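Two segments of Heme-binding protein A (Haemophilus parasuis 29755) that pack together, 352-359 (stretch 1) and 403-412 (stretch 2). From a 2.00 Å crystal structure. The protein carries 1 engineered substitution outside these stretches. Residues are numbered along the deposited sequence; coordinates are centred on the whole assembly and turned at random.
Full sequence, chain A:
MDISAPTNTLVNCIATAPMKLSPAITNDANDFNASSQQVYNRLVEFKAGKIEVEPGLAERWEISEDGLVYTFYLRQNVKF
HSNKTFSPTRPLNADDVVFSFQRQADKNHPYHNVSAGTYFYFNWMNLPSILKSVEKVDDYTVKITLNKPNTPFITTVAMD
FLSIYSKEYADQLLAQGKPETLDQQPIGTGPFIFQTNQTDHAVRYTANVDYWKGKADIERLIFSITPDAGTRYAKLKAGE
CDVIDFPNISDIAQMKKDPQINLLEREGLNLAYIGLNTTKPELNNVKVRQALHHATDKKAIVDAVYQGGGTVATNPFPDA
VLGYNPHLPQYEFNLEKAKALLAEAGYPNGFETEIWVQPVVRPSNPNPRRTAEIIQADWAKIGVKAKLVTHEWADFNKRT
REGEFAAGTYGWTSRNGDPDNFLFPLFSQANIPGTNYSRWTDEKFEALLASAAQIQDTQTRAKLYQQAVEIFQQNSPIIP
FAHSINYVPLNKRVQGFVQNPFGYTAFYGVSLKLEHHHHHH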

# COMPACT_ATOMS: atom_id res chain seq x y z
N GLU A 352 7.07 24.51 -26.66
CA GLU A 352 5.79 24.55 -25.98
C GLU A 352 5.36 23.13 -25.65
O GLU A 352 5.64 22.19 -26.39
CB GLU A 352 4.72 25.23 -26.85
CG GLU A 352 5.03 26.67 -27.28
CD GLU A 352 4.03 27.18 -28.30
OE1 GLU A 352 3.65 26.41 -29.21
OE2 GLU A 352 3.59 28.35 -28.19
N THR A 353 4.66 22.99 -24.53
CA THR A 353 4.21 21.67 -24.09
C THR A 353 3.00 21.83 -23.16
O THR A 353 2.42 22.91 -23.10
CB THR A 353 5.36 20.88 -23.41
OG1 THR A 353 4.92 19.54 -23.14
CG2 THR A 353 5.81 21.55 -22.11
N GLU A 354 2.63 20.77 -22.46
CA GLU A 354 1.48 20.80 -21.57
C GLU A 354 1.78 20.07 -20.28
O GLU A 354 2.53 19.10 -20.27
CB GLU A 354 0.27 20.12 -22.21
CG GLU A 354 -0.26 20.73 -23.50
CD GLU A 354 -1.46 19.95 -24.03
OE1 GLU A 354 -1.41 18.70 -24.05
OE2 GLU A 354 -2.46 20.60 -24.42
N ILE A 355 1.18 20.53 -19.19
CA ILE A 355 1.23 19.79 -17.94
C ILE A 355 -0.20 19.38 -17.57
O ILE A 355 -1.03 20.23 -17.25
CB ILE A 355 1.83 20.61 -16.80
CG1 ILE A 355 3.30 20.94 -17.08
CG2 ILE A 355 1.70 19.86 -15.47
CD1 ILE A 355 3.82 22.09 -16.22
N TRP A 356 -0.47 18.09 -17.64
CA TRP A 356 -1.77 17.57 -17.25
C TRP A 356 -1.91 17.54 -15.73
O TRP A 356 -1.17 16.83 -15.04
CB TRP A 356 -1.97 16.17 -17.84
CG TRP A 356 -2.16 16.20 -19.33
CD1 TRP A 356 -1.59 17.09 -20.20
CD2 TRP A 356 -3.01 15.35 -20.11
NE1 TRP A 356 -2.02 16.82 -21.48
CE2 TRP A 356 -2.89 15.76 -21.45
CE3 TRP A 356 -3.85 14.27 -19.80
CZ2 TRP A 356 -3.58 15.14 -22.49
CZ3 TRP A 356 -4.52 13.65 -20.84
CH2 TRP A 356 -4.39 14.09 -22.16
N VAL A 357 -2.86 18.32 -15.22
CA VAL A 357 -3.13 18.37 -13.77
C VAL A 357 -4.07 17.24 -13.34
O VAL A 357 -5.10 17.02 -13.97
CB VAL A 357 -3.73 19.73 -13.36
CG1 VAL A 357 -4.04 19.77 -11.87
CG2 VAL A 357 -2.80 20.87 -13.74
N GLN A 358 -3.72 16.53 -12.27
CA GLN A 358 -4.57 15.47 -11.74
C GLN A 358 -5.79 16.08 -11.02
O GLN A 358 -5.64 16.89 -10.12
CB GLN A 358 -3.79 14.55 -10.80
CG GLN A 358 -4.65 13.50 -10.13
CD GLN A 358 -3.87 12.38 -9.49
OE1 GLN A 358 -2.88 11.91 -10.03
NE2 GLN A 358 -4.34 11.92 -8.35
N PRO A 359 -7.00 15.69 -11.44
CA PRO A 359 -8.19 16.39 -10.95
C PRO A 359 -8.78 15.81 -9.66
O PRO A 359 -9.66 16.44 -9.09
CB PRO A 359 -9.17 16.21 -12.10
CG PRO A 359 -8.84 14.87 -12.62
CD PRO A 359 -7.34 14.74 -12.52
N GLY A 403 -1.01 7.66 -24.11
CA GLY A 403 0.11 8.45 -24.61
C GLY A 403 -0.24 9.79 -25.24
O GLY A 403 0.56 10.34 -26.00
N GLU A 404 -1.42 10.32 -24.94
CA GLU A 404 -1.78 11.66 -25.40
C GLU A 404 -1.11 12.80 -24.62
O GLU A 404 -0.90 13.88 -25.16
CB GLU A 404 -3.29 11.87 -25.34
CG GLU A 404 -4.07 11.15 -26.41
CD GLU A 404 -5.51 11.62 -26.46
OE1 GLU A 404 -5.74 12.84 -26.61
OE2 GLU A 404 -6.41 10.76 -26.33
N PHE A 405 -0.78 12.57 -23.35
CA PHE A 405 -0.23 13.64 -22.54
C PHE A 405 1.21 13.93 -22.94
O PHE A 405 1.84 13.14 -23.67
CB PHE A 405 -0.27 13.28 -21.05
CG PHE A 405 0.83 12.35 -20.63
CD1 PHE A 405 1.82 12.78 -19.75
CD2 PHE A 405 0.90 11.07 -21.13
CE1 PHE A 405 2.85 11.93 -19.35
CE2 PHE A 405 1.92 10.21 -20.76
CZ PHE A 405 2.90 10.65 -19.86
N ALA A 406 1.71 15.07 -22.45
CA ALA A 406 3.11 15.46 -22.59
C ALA A 406 3.79 15.30 -21.23
O ALA A 406 4.59 14.37 -21.02
CB ALA A 406 3.22 16.91 -23.06
N ALA A 407 3.48 16.22 -20.31
CA ALA A 407 3.90 16.11 -18.91
C ALA A 407 2.66 16.03 -18.02
O ALA A 407 1.58 16.45 -18.43
CB ALA A 407 4.75 17.32 -18.51
N GLY A 408 2.81 15.51 -16.81
CA GLY A 408 1.70 15.47 -15.88
C GLY A 408 2.09 15.16 -14.45
O GLY A 408 3.21 14.72 -14.16
N THR A 409 1.12 15.38 -13.56
CA THR A 409 1.29 15.18 -12.13
C THR A 409 0.63 13.86 -11.77
O THR A 409 -0.59 13.74 -11.80
CB THR A 409 0.60 16.29 -11.31
OG1 THR A 409 -0.77 16.37 -11.69
CG2 THR A 409 1.27 17.64 -11.55
N TYR A 410 1.45 12.89 -11.39
CA TYR A 410 0.97 11.55 -11.14
C TYR A 410 1.50 11.05 -9.80
O TYR A 410 2.41 11.65 -9.20
CB TYR A 410 1.42 10.61 -12.28
CG TYR A 410 0.97 11.09 -13.65
CD1 TYR A 410 -0.37 11.00 -14.04
CD2 TYR A 410 1.87 11.66 -14.55
CE1 TYR A 410 -0.80 11.43 -15.29
CE2 TYR A 410 1.46 12.09 -15.81
CZ TYR A 410 0.13 11.98 -16.17
OH TYR A 410 -0.29 12.40 -17.42
N GLY A 411 0.93 9.94 -9.34
CA GLY A 411 1.38 9.32 -8.12
C GLY A 411 1.23 7.81 -8.21
O GLY A 411 0.42 7.30 -8.98
N TRP A 412 2.04 7.10 -7.44
CA TRP A 412 1.91 5.65 -7.37
C TRP A 412 2.02 5.20 -5.92
O TRP A 412 2.82 5.74 -5.15
CB TRP A 412 3.02 4.98 -8.20
CG TRP A 412 3.04 3.48 -8.05
CD1 TRP A 412 3.91 2.74 -7.27
CD2 TRP A 412 2.17 2.54 -8.68
NE1 TRP A 412 3.62 1.40 -7.39
CE2 TRP A 412 2.56 1.25 -8.25
CE3 TRP A 412 1.10 2.67 -9.58
CZ2 TRP A 412 1.91 0.10 -8.68
CZ3 TRP A 412 0.46 1.52 -10.01
CH2 TRP A 412 0.87 0.25 -9.56
O HOH W 1 -1.84 9.51 -10.61

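Two strands that run in the same direction cannot pair residue to residue through matched hydrogen bonds; instead, one residue reaches with its N and O to two residues on its neighbour, and the contact between these segments of Heme-binding protein A is a compact example. The strand axes lie 14° from parallel and approach to 4.2 Å. The shortest bond of the ladder runs from Trp 356 N to Ala 407 O, 2.7 Å and nearly straight at 174°. It is preceded by Ala 407 N to Glu 354 O at 3.0 Å and followed by Thr 409 N to Trp 356 O at 3.1 Å. Ala 407 thus spans Glu 354 and Trp 356, while Trp 356 spans Ala 407 and Thr 409. A CA-H...O contact joins Ile 355 CA to Ala 407 O at 3.4 Å.

Beyond this ladder, a side chain takes over the backbone's role. Thr 409, with chi1 in the p well, points toward stretch 1, and its OG1 accepts a hydrogen bond from Gln 358 N at 3.0 Å. The same OG1 donates weakly to Trp 356 O, 3.4 Å away, so a single hydroxyl serves as both acceptor and donor. Farther along, a water bridges the segments, donating to Gln 358 OE1 at 2.7 Å and accepting from Gly 411 N at 3.1 Å; the direct separation of OE1 and that N, 4.3 Å, leaves room for it.

Packing is dominated by Trp 356, which has 116 Å² covered by stretch 2, out of 524 Å² buried on both sides together. Its indole lies against the loop leading into the second strand. Phe 405 CB sits over one face, 3.6 Å from the centroid of the five-membered ring, in a CH-pi contact, while the phenyl end of Phe 405 leads away. The indole is also anchored within its own stretch: Trp 356 NE1 donates to Glu 354 OE1 at 3.2 Å, so its polar atom is satisfied.

Gly 408 lies across from Trp 356 at a CA-CA distance of 4.3 Å; a CB there would come within 2.5 Å of Tyr 410 OH, in its own strand, so the lack of a side chain leaves room for that hydroxyl. On the opposite sheet face, Ile 355 CG1 packs 4.2 Å from Ala 407 CB. Ala 406 points its methyl toward stretch 1, where its CB comes within 3.1 Å of Thr 353 OG1, a tight fit at the start of the pairing.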